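Exonuclease mut-7 homolog (Aedes aegypti, PDB 7JW2) probably trims the 3' ends of AGO1-bound microRNAs as a magnesium-dependent 3'-5' exoribonuclease, represented here by its EXO domain. Local coordinates at residues A[11-16]-A[59-65]; A[33-39]-A[52-58]; A[49-53]-A[64-68]. The contacts are given in a common frame with arbitrary orientation. Residue numbers count along the deposited sequence, not the author numbering.

Contact 1: residues A[11-16]-A[59-65]; sequences HVHLVD and DDVYMID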
# COMPACT_ATOMS: atom_id res chain seq x y z
N HIS A 11 18.02 -5.40 3.17
CA HIS A 11 17.15 -4.41 3.79
C HIS A 11 17.25 -3.06 3.11
O HIS A 11 16.81 -2.05 3.66
CB HIS A 11 17.45 -4.31 5.28
CG HIS A 11 17.01 -5.50 6.06
ND1 HIS A 11 15.69 -5.70 6.43
CD2 HIS A 11 17.69 -6.58 6.52
CE1 HIS A 11 15.59 -6.84 7.09
NE2 HIS A 11 16.79 -7.39 7.16
N VAL A 12 17.84 -3.02 1.91
CA VAL A 12 17.88 -1.84 1.06
C VAL A 12 17.05 -2.15 -0.18
O VAL A 12 17.36 -3.10 -0.91
CB VAL A 12 19.32 -1.47 0.68
CG1 VAL A 12 19.34 -0.27 -0.24
CG2 VAL A 12 20.15 -1.22 1.94
N HIS A 13 16.00 -1.36 -0.42
CA HIS A 13 14.96 -1.71 -1.38
C HIS A 13 14.85 -0.65 -2.46
O HIS A 13 14.60 0.52 -2.17
CB HIS A 13 13.61 -1.87 -0.68
CG HIS A 13 13.68 -2.69 0.57
ND1 HIS A 13 13.67 -4.07 0.55
CD2 HIS A 13 13.78 -2.32 1.87
CE1 HIS A 13 13.75 -4.52 1.80
NE2 HIS A 13 13.81 -3.48 2.61
N LEU A 14 15.03 -1.06 -3.72
CA LEU A 14 14.76 -0.18 -4.84
C LEU A 14 13.28 -0.32 -5.18
O LEU A 14 12.83 -1.41 -5.56
CB LEU A 14 15.65 -0.51 -6.05
CG LEU A 14 15.50 0.42 -7.27
CD1 LEU A 14 15.87 1.86 -6.94
CD2 LEU A 14 16.32 -0.08 -8.47
N VAL A 15 12.54 0.76 -5.03
CA VAL A 15 11.10 0.76 -5.24
C VAL A 15 10.86 1.26 -6.66
O VAL A 15 10.97 2.46 -6.94
CB VAL A 15 10.38 1.62 -4.19
CG1 VAL A 15 8.90 1.77 -4.54
CG2 VAL A 15 10.54 0.98 -2.82
N ASP A 16 10.55 0.33 -7.58
CA ASP A 16 10.47 0.68 -9.00
C ASP A 16 9.20 0.13 -9.64
O ASP A 16 9.14 -0.01 -10.87
CB ASP A 16 11.72 0.19 -9.76
CG ASP A 16 11.95 -1.30 -9.64
OD1 ASP A 16 11.13 -2.00 -9.01
OD2 ASP A 16 12.97 -1.79 -10.18
N ASP A 59 15.52 -0.08 10.32
CA ASP A 59 15.64 -1.45 9.84
C ASP A 59 15.71 -1.60 8.33
O ASP A 59 16.13 -2.65 7.85
CB ASP A 59 14.47 -2.30 10.35
CG ASP A 59 14.44 -2.39 11.85
OD1 ASP A 59 15.49 -2.70 12.43
OD2 ASP A 59 13.36 -2.17 12.45
N ASP A 60 15.28 -0.59 7.57
CA ASP A 60 15.17 -0.70 6.12
C ASP A 60 15.38 0.67 5.49
O ASP A 60 15.02 1.70 6.08
CB ASP A 60 13.79 -1.24 5.68
CG ASP A 60 13.53 -2.67 6.13
OD1 ASP A 60 12.99 -2.87 7.24
OD2 ASP A 60 13.87 -3.59 5.36
N VAL A 61 15.91 0.68 4.27
CA VAL A 61 15.95 1.89 3.47
C VAL A 61 15.23 1.62 2.16
O VAL A 61 15.50 0.61 1.50
CB VAL A 61 17.39 2.37 3.21
CG1 VAL A 61 17.35 3.67 2.43
CG2 VAL A 61 18.12 2.57 4.53
N TYR A 62 14.31 2.51 1.80
CA TYR A 62 13.58 2.44 0.55
C TYR A 62 14.01 3.57 -0.37
O TYR A 62 14.12 4.72 0.06
CB TYR A 62 12.07 2.54 0.81
CG TYR A 62 11.54 1.46 1.71
CD1 TYR A 62 11.45 1.65 3.09
CD2 TYR A 62 11.13 0.24 1.20
CE1 TYR A 62 10.95 0.66 3.92
CE2 TYR A 62 10.64 -0.75 2.03
CZ TYR A 62 10.56 -0.54 3.38
OH TYR A 62 10.08 -1.52 4.21
N MET A 63 14.24 3.26 -1.64
CA MET A 63 14.64 4.27 -2.61
C MET A 63 13.61 4.25 -3.72
O MET A 63 13.59 3.32 -4.53
CB MET A 63 16.04 3.98 -3.14
CG MET A 63 17.05 4.02 -2.01
SD MET A 63 18.73 3.75 -2.55
CE MET A 63 18.69 2.03 -2.96
N ILE A 64 12.73 5.26 -3.75
CA ILE A 64 11.70 5.35 -4.78
C ILE A 64 12.34 5.85 -6.07
O ILE A 64 12.84 6.99 -6.11
CB ILE A 64 10.54 6.27 -4.36
CG1 ILE A 64 9.97 5.88 -2.99
CG2 ILE A 64 9.45 6.27 -5.47
CD1 ILE A 64 9.12 7.00 -2.41
N ASP A 65 12.31 5.02 -7.12
CA ASP A 65 12.83 5.40 -8.43
C ASP A 65 11.72 6.15 -9.16
O ASP A 65 10.79 5.53 -9.71
CB ASP A 65 13.30 4.19 -9.22
CG ASP A 65 14.00 4.59 -10.50
OD1 ASP A 65 13.71 5.68 -11.01
OD2 ASP A 65 14.85 3.81 -10.97
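A single carboxylate oxygen gathers two imidazoles at the start of this parallel strand pair. Asp60 OD2 accepts from His13 NE2 at 2.8 Å, almost in line with the N-H, and from His11 ND1 at 3.0 Å, and it lies near the plane of both rings. The two histidines and the aspartate thus tie the beginning of strand 12-15 to the residue just ahead of strand 61-65. From there a regular parallel ladder runs on: Val61 N donates to His11 O (2.9 Å), His13 N to Val61 O (2.8 Å), Met63 N to His13 O (2.8 Å), Val15 N to Met63 O (2.8 Å) and Asp65 N to Val15 O (2.9 Å). The strand axes lie at 18° to each other, and the bonds stay short to the end.

The face bearing His13 and Val15 meets Tyr62 and Ile64. His13 CD2 rests over one face of the tyrosine ring, 3.5 Å from Tyr62 CE2, but the rings, tilted by 23°, are slid apart and barely overlap. Val15 CG2 touches the edge of the same ring at Tyr62 CD2 (4.1 Å). On the reverse face Val12 CG1 meets Met63 CE at 3.6 Å, and Leu14 CD1 comes within 3.6 Å of Met63 O.

Helix 18-28 covers the Tyr62 side, where Met24 packs on Tyr62 and Ile64, and Asp27 hydrogen-bonds Tyr62 OH. Helix 179-205 covers Val61 and Met63. Strand 12-15, sandwiched with 61-65 between these helices, forms one edge, within this chain, of the mixed sheet of the RNase H-like exonuclease domain; strand 50-56 flanks 61-65, antiparallel to it.

Contact 2: residues A[33-39]-A[52-58]; sequences MIAFASE and LIQLATW. Unlike the reference sequence in segment 33-39: Ala37 (reference Asp).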
# COMPACT_ATOMS: atom_id res chain seq x y z
N MET A 33 9.41 6.98 13.39
CA MET A 33 10.52 7.85 13.00
C MET A 33 11.05 7.38 11.65
O MET A 33 11.35 6.20 11.49
CB MET A 33 11.64 7.84 14.05
CG MET A 33 12.78 8.76 13.68
SD MET A 33 14.00 9.07 14.98
CE MET A 33 14.42 7.41 15.39
N ILE A 34 11.16 8.33 10.71
CA ILE A 34 11.63 8.08 9.35
C ILE A 34 12.59 9.21 8.99
O ILE A 34 12.40 10.36 9.40
CB ILE A 34 10.47 8.06 8.32
CG1 ILE A 34 9.40 7.07 8.75
CG2 ILE A 34 10.96 7.71 6.89
CD1 ILE A 34 9.79 5.69 8.55
N ALA A 35 13.61 8.89 8.21
CA ALA A 35 14.47 9.92 7.66
C ALA A 35 14.26 9.99 6.15
O ALA A 35 13.94 8.98 5.52
CB ALA A 35 15.94 9.64 7.98
N PHE A 36 14.41 11.18 5.58
CA PHE A 36 14.23 11.28 4.13
C PHE A 36 15.29 12.17 3.50
O PHE A 36 15.85 13.08 4.13
CB PHE A 36 12.81 11.75 3.73
CG PHE A 36 12.51 13.20 4.01
CD1 PHE A 36 12.78 14.19 3.08
CD2 PHE A 36 11.88 13.55 5.18
CE1 PHE A 36 12.46 15.53 3.35
CE2 PHE A 36 11.54 14.87 5.46
CZ PHE A 36 11.84 15.86 4.55
N ALA A 37 15.55 11.88 2.23
CA ALA A 37 16.46 12.61 1.36
C ALA A 37 16.01 12.36 -0.08
O ALA A 37 15.10 11.56 -0.33
CB ALA A 37 17.91 12.17 1.58
N SER A 38 16.65 13.05 -1.02
CA SER A 38 16.27 12.90 -2.42
C SER A 38 17.46 13.21 -3.31
O SER A 38 18.41 13.89 -2.90
CB SER A 38 15.08 13.79 -2.78
OG SER A 38 15.38 15.16 -2.66
N GLU A 39 17.39 12.68 -4.53
CA GLU A 39 18.39 12.95 -5.56
C GLU A 39 17.69 13.46 -6.80
O GLU A 39 16.63 12.96 -7.19
CB GLU A 39 19.23 11.70 -5.91
CG GLU A 39 19.85 10.94 -4.73
CD GLU A 39 20.68 11.82 -3.83
OE1 GLU A 39 20.74 11.52 -2.61
OE2 GLU A 39 21.29 12.81 -4.31
N LEU A 52 15.37 10.17 -7.41
CA LEU A 52 15.13 9.27 -6.30
C LEU A 52 14.57 10.04 -5.12
O LEU A 52 14.92 11.21 -4.92
CB LEU A 52 16.42 8.57 -5.82
CG LEU A 52 17.16 7.63 -6.78
CD1 LEU A 52 18.42 7.13 -6.10
CD2 LEU A 52 16.27 6.47 -7.19
N ILE A 53 13.70 9.39 -4.35
CA ILE A 53 13.36 9.80 -2.99
C ILE A 53 13.68 8.64 -2.06
O ILE A 53 13.26 7.51 -2.31
CB ILE A 53 11.89 10.22 -2.87
CG1 ILE A 53 11.64 11.48 -3.71
CG2 ILE A 53 11.54 10.50 -1.40
CD1 ILE A 53 10.18 11.79 -3.89
N GLN A 54 14.46 8.91 -1.01
CA GLN A 54 14.93 7.86 -0.11
C GLN A 54 14.28 8.02 1.26
O GLN A 54 14.31 9.11 1.84
CB GLN A 54 16.46 7.87 0.04
CG GLN A 54 17.28 7.82 -1.27
CD GLN A 54 17.70 9.19 -1.75
OE1 GLN A 54 17.07 9.76 -2.64
NE2 GLN A 54 18.78 9.73 -1.17
N LEU A 55 13.70 6.93 1.76
CA LEU A 55 13.03 6.90 3.06
C LEU A 55 13.64 5.80 3.90
O LEU A 55 13.59 4.62 3.51
CB LEU A 55 11.53 6.68 2.89
CG LEU A 55 10.86 7.61 1.88
CD1 LEU A 55 9.39 7.25 1.63
CD2 LEU A 55 10.99 9.06 2.30
N ALA A 56 14.19 6.16 5.06
CA ALA A 56 14.92 5.23 5.91
C ALA A 56 14.24 5.05 7.26
O ALA A 56 13.82 6.02 7.89
CB ALA A 56 16.35 5.71 6.14
N THR A 57 14.17 3.80 7.71
CA THR A 57 13.87 3.45 9.10
C THR A 57 15.11 2.84 9.71
O THR A 57 16.12 2.62 9.03
CB THR A 57 12.70 2.47 9.18
OG1 THR A 57 13.18 1.16 8.86
CG2 THR A 57 11.60 2.83 8.21
N TRP A 58 15.05 2.53 11.01
CA TRP A 58 16.21 1.88 11.62
C TRP A 58 16.50 0.51 11.02
O TRP A 58 17.61 -0.00 11.18
CB TRP A 58 16.00 1.74 13.13
CG TRP A 58 16.26 2.99 13.88
CD1 TRP A 58 15.36 3.72 14.58
CD2 TRP A 58 17.51 3.67 14.01
NE1 TRP A 58 15.97 4.80 15.16
CE2 TRP A 58 17.29 4.81 14.81
CE3 TRP A 58 18.80 3.43 13.52
CZ2 TRP A 58 18.30 5.70 15.13
CZ3 TRP A 58 19.81 4.31 13.86
CH2 TRP A 58 19.55 5.43 14.65
O HOH W 1 12.56 3.75 12.30
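This antiparallel beta hairpin lies at the heart of the mixed sheet of the RNase H-like exonuclease fold, and segment 33-39 carries what is probably the Asp-X-Glu motif of DEDD exonucleases. Its first acidic position is Ala37 in this chain, where the reference sequence has Asp; the second is Glu39. In the hydrogen-bonded pairs Ala35-Ala56, Ala37-Gln54 and Glu39-Leu52 the side chains, Ala37 and Glu39 among them, lie on one face, turned to helix 179-205.

Glu39 folds back in an m, m conformation, which carries its carboxylate along the strand to Gln54: NE2 of Gln54 donates to Glu39 OE1 at 3.0 Å. Gln54 bends too, with chi2 near 96°, between the usual wells, and its NE2 also bonds Ala185 O of helix 179-205. The curled amide leaves Gln54 NE2 3.8 Å from Ala37 CB, so the short alanine side chain and the glutamine are neighbours on this face.

On the other face Phe36 (chi1 p) swings its ring away from segment 52-58, where Phe84 meets it edge-to-face, while Phe36 CB stays 3.5 Å from Leu55 CD2. Ile34, in the m, m rotamer, brings CD1 to within 3.4 Å of Thr57 CG2. Ser38 has chi1 p, and its OG hydrogen-bonds Asp99 beyond the pair.

Where the ladder ends a water joins the segments, 2.9 Å from Met33 O and accepting from Trp58 N at 3.1 Å. Alongside it, the t, t, p chain of Met33 reaches the indole, its methyl CE an unusually short 3.0 Å from Trp58 NE1.

Contact 3: residues A[49-53]-A[64-68]; sequences EVSLI and IDVMV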
# COMPACT_ATOMS: atom_id res chain seq x y z
N GLU A 49 13.85 17.94 -12.01
CA GLU A 49 13.14 16.67 -12.06
C GLU A 49 13.75 15.73 -11.03
O GLU A 49 14.98 15.63 -10.94
CB GLU A 49 13.22 16.04 -13.46
CG GLU A 49 12.30 16.66 -14.48
CD GLU A 49 12.23 15.85 -15.75
OE1 GLU A 49 11.11 15.57 -16.23
OE2 GLU A 49 13.31 15.50 -16.26
N VAL A 50 12.90 15.04 -10.26
CA VAL A 50 13.35 14.11 -9.23
C VAL A 50 13.82 12.81 -9.86
O VAL A 50 13.14 12.25 -10.74
CB VAL A 50 12.23 13.83 -8.22
CG1 VAL A 50 12.76 12.96 -7.06
CG2 VAL A 50 11.66 15.12 -7.68
N SER A 51 14.95 12.29 -9.38
CA SER A 51 15.39 10.95 -9.73
C SER A 51 15.00 9.92 -8.67
O SER A 51 14.37 8.91 -8.99
CB SER A 51 16.91 10.93 -9.96
OG SER A 51 17.39 9.61 -10.10
N LEU A 52 15.37 10.17 -7.41
CA LEU A 52 15.13 9.27 -6.30
C LEU A 52 14.57 10.04 -5.12
O LEU A 52 14.92 11.21 -4.92
CB LEU A 52 16.42 8.57 -5.82
CG LEU A 52 17.16 7.63 -6.78
CD1 LEU A 52 18.42 7.13 -6.10
CD2 LEU A 52 16.27 6.47 -7.19
N ILE A 53 13.70 9.39 -4.35
CA ILE A 53 13.36 9.80 -2.99
C ILE A 53 13.68 8.64 -2.06
O ILE A 53 13.26 7.51 -2.31
CB ILE A 53 11.89 10.22 -2.87
CG1 ILE A 53 11.64 11.48 -3.71
CG2 ILE A 53 11.54 10.50 -1.40
CD1 ILE A 53 10.18 11.79 -3.89
N ILE A 64 12.73 5.26 -3.75
CA ILE A 64 11.70 5.35 -4.78
C ILE A 64 12.34 5.85 -6.07
O ILE A 64 12.84 6.99 -6.11
CB ILE A 64 10.54 6.27 -4.36
CG1 ILE A 64 9.97 5.88 -2.99
CG2 ILE A 64 9.45 6.27 -5.47
CD1 ILE A 64 9.12 7.00 -2.41
N ASP A 65 12.31 5.02 -7.12
CA ASP A 65 12.83 5.40 -8.43
C ASP A 65 11.72 6.15 -9.16
O ASP A 65 10.79 5.53 -9.71
CB ASP A 65 13.30 4.19 -9.22
CG ASP A 65 14.00 4.59 -10.50
OD1 ASP A 65 13.71 5.68 -11.01
OD2 ASP A 65 14.85 3.81 -10.97
N VAL A 66 11.78 7.48 -9.12
CA VAL A 66 10.69 8.27 -9.67
C VAL A 66 10.69 8.18 -11.19
O VAL A 66 9.64 8.29 -11.83
CB VAL A 66 10.81 9.72 -9.18
CG1 VAL A 66 9.76 10.61 -9.82
CG2 VAL A 66 10.68 9.76 -7.64
N MET A 67 11.87 7.97 -11.79
CA MET A 67 11.96 7.90 -13.24
C MET A 67 11.28 6.65 -13.79
O MET A 67 10.65 6.69 -14.85
CB MET A 67 13.43 7.93 -13.67
CG MET A 67 14.06 9.29 -13.52
SD MET A 67 15.80 9.29 -14.02
CE MET A 67 15.65 8.92 -15.76
N VAL A 68 11.40 5.52 -13.09
CA VAL A 68 10.94 4.23 -13.60
C VAL A 68 9.55 3.86 -13.08
O VAL A 68 8.80 3.13 -13.75
CB VAL A 68 11.97 3.14 -13.24
CG1 VAL A 68 11.48 1.75 -13.64
CG2 VAL A 68 13.32 3.43 -13.90
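Val66 is a prominent bump at the open end of the beta hairpin of strands 50-56 and 61-65. It points toward segment 49-53 from the start of the short, weakly bonded helix 66-69, and its CG2 settles in a shallow hollow between Val50 and Ile53, 3.9 Å from Val50 CG1 and 4.3 Å from Ile53 CD1. The floor of the hollow is backbone, since Val66 CB lies 3.8 Å from Val50 O. Beside it Met67 CG skirts the same carbonyl, Val50 O, at 4.2 Å. In return Leu52 is a bump whose CD2 lies over the backbone of Asp65, 3.8 Å from Asp65 CA. Ile53 and Ile64 share the other face as a hydrogen-bonded pair, and Ile64 CD1 approaches Ile53 CB at 4.3 Å.

Three backbone bonds hold these shapes in register: Ile64 N to Ile53 O (2.7 Å), Ile53 N to Ile64 O (3.1 Å) and Val66 N to Ser51 O (3.0 Å). The last reaches past the strand into the helix. Segment 49-53 is itself distorted by a classic beta bulge, in which Ser51 and Leu52 both face Glu39; the helical psi of Ser51 (-53°) marks it. Asp65 is the N-cap of the helix, and its OD1 accepts from Val68 N at 3.1 Å.

Arg175, from a loop, forms a salt bridge with Asp65 and also hydrogen-bonds Ser51 OG, itself bonded to Trp172 O. Helix 73-84 covers Ile53, Ile64 and Val66 with Trp76, while helix 96-106 presses Phe103 against Val50 and Ile53. Strand 33-40 flanks the bulged strand on its other edge.

In the fold
The three contacts are successive seams of one sheet. Contacts 1 and 3 share Ile64 and Asp65 on strand 61-65, with centres about 12 Å apart; contacts 2 and 3 share Leu52 and Ile53 on strand 50-56, with centres about 13 Å apart. Contacts 1 and 2 are closest, about 9 Å between centres, and are joined directly where Tyr62 N lies 2.8 Å from Leu55 O. The bulge of contact 3 reaches contact 2 through Ser51 N, 2.8 Å from Glu39 O. Contact 2 holds the probable acidic motif of the active site, with Ala37 in place of the reference Asp, while contact 1 closes one of the sheet's edges within this chain.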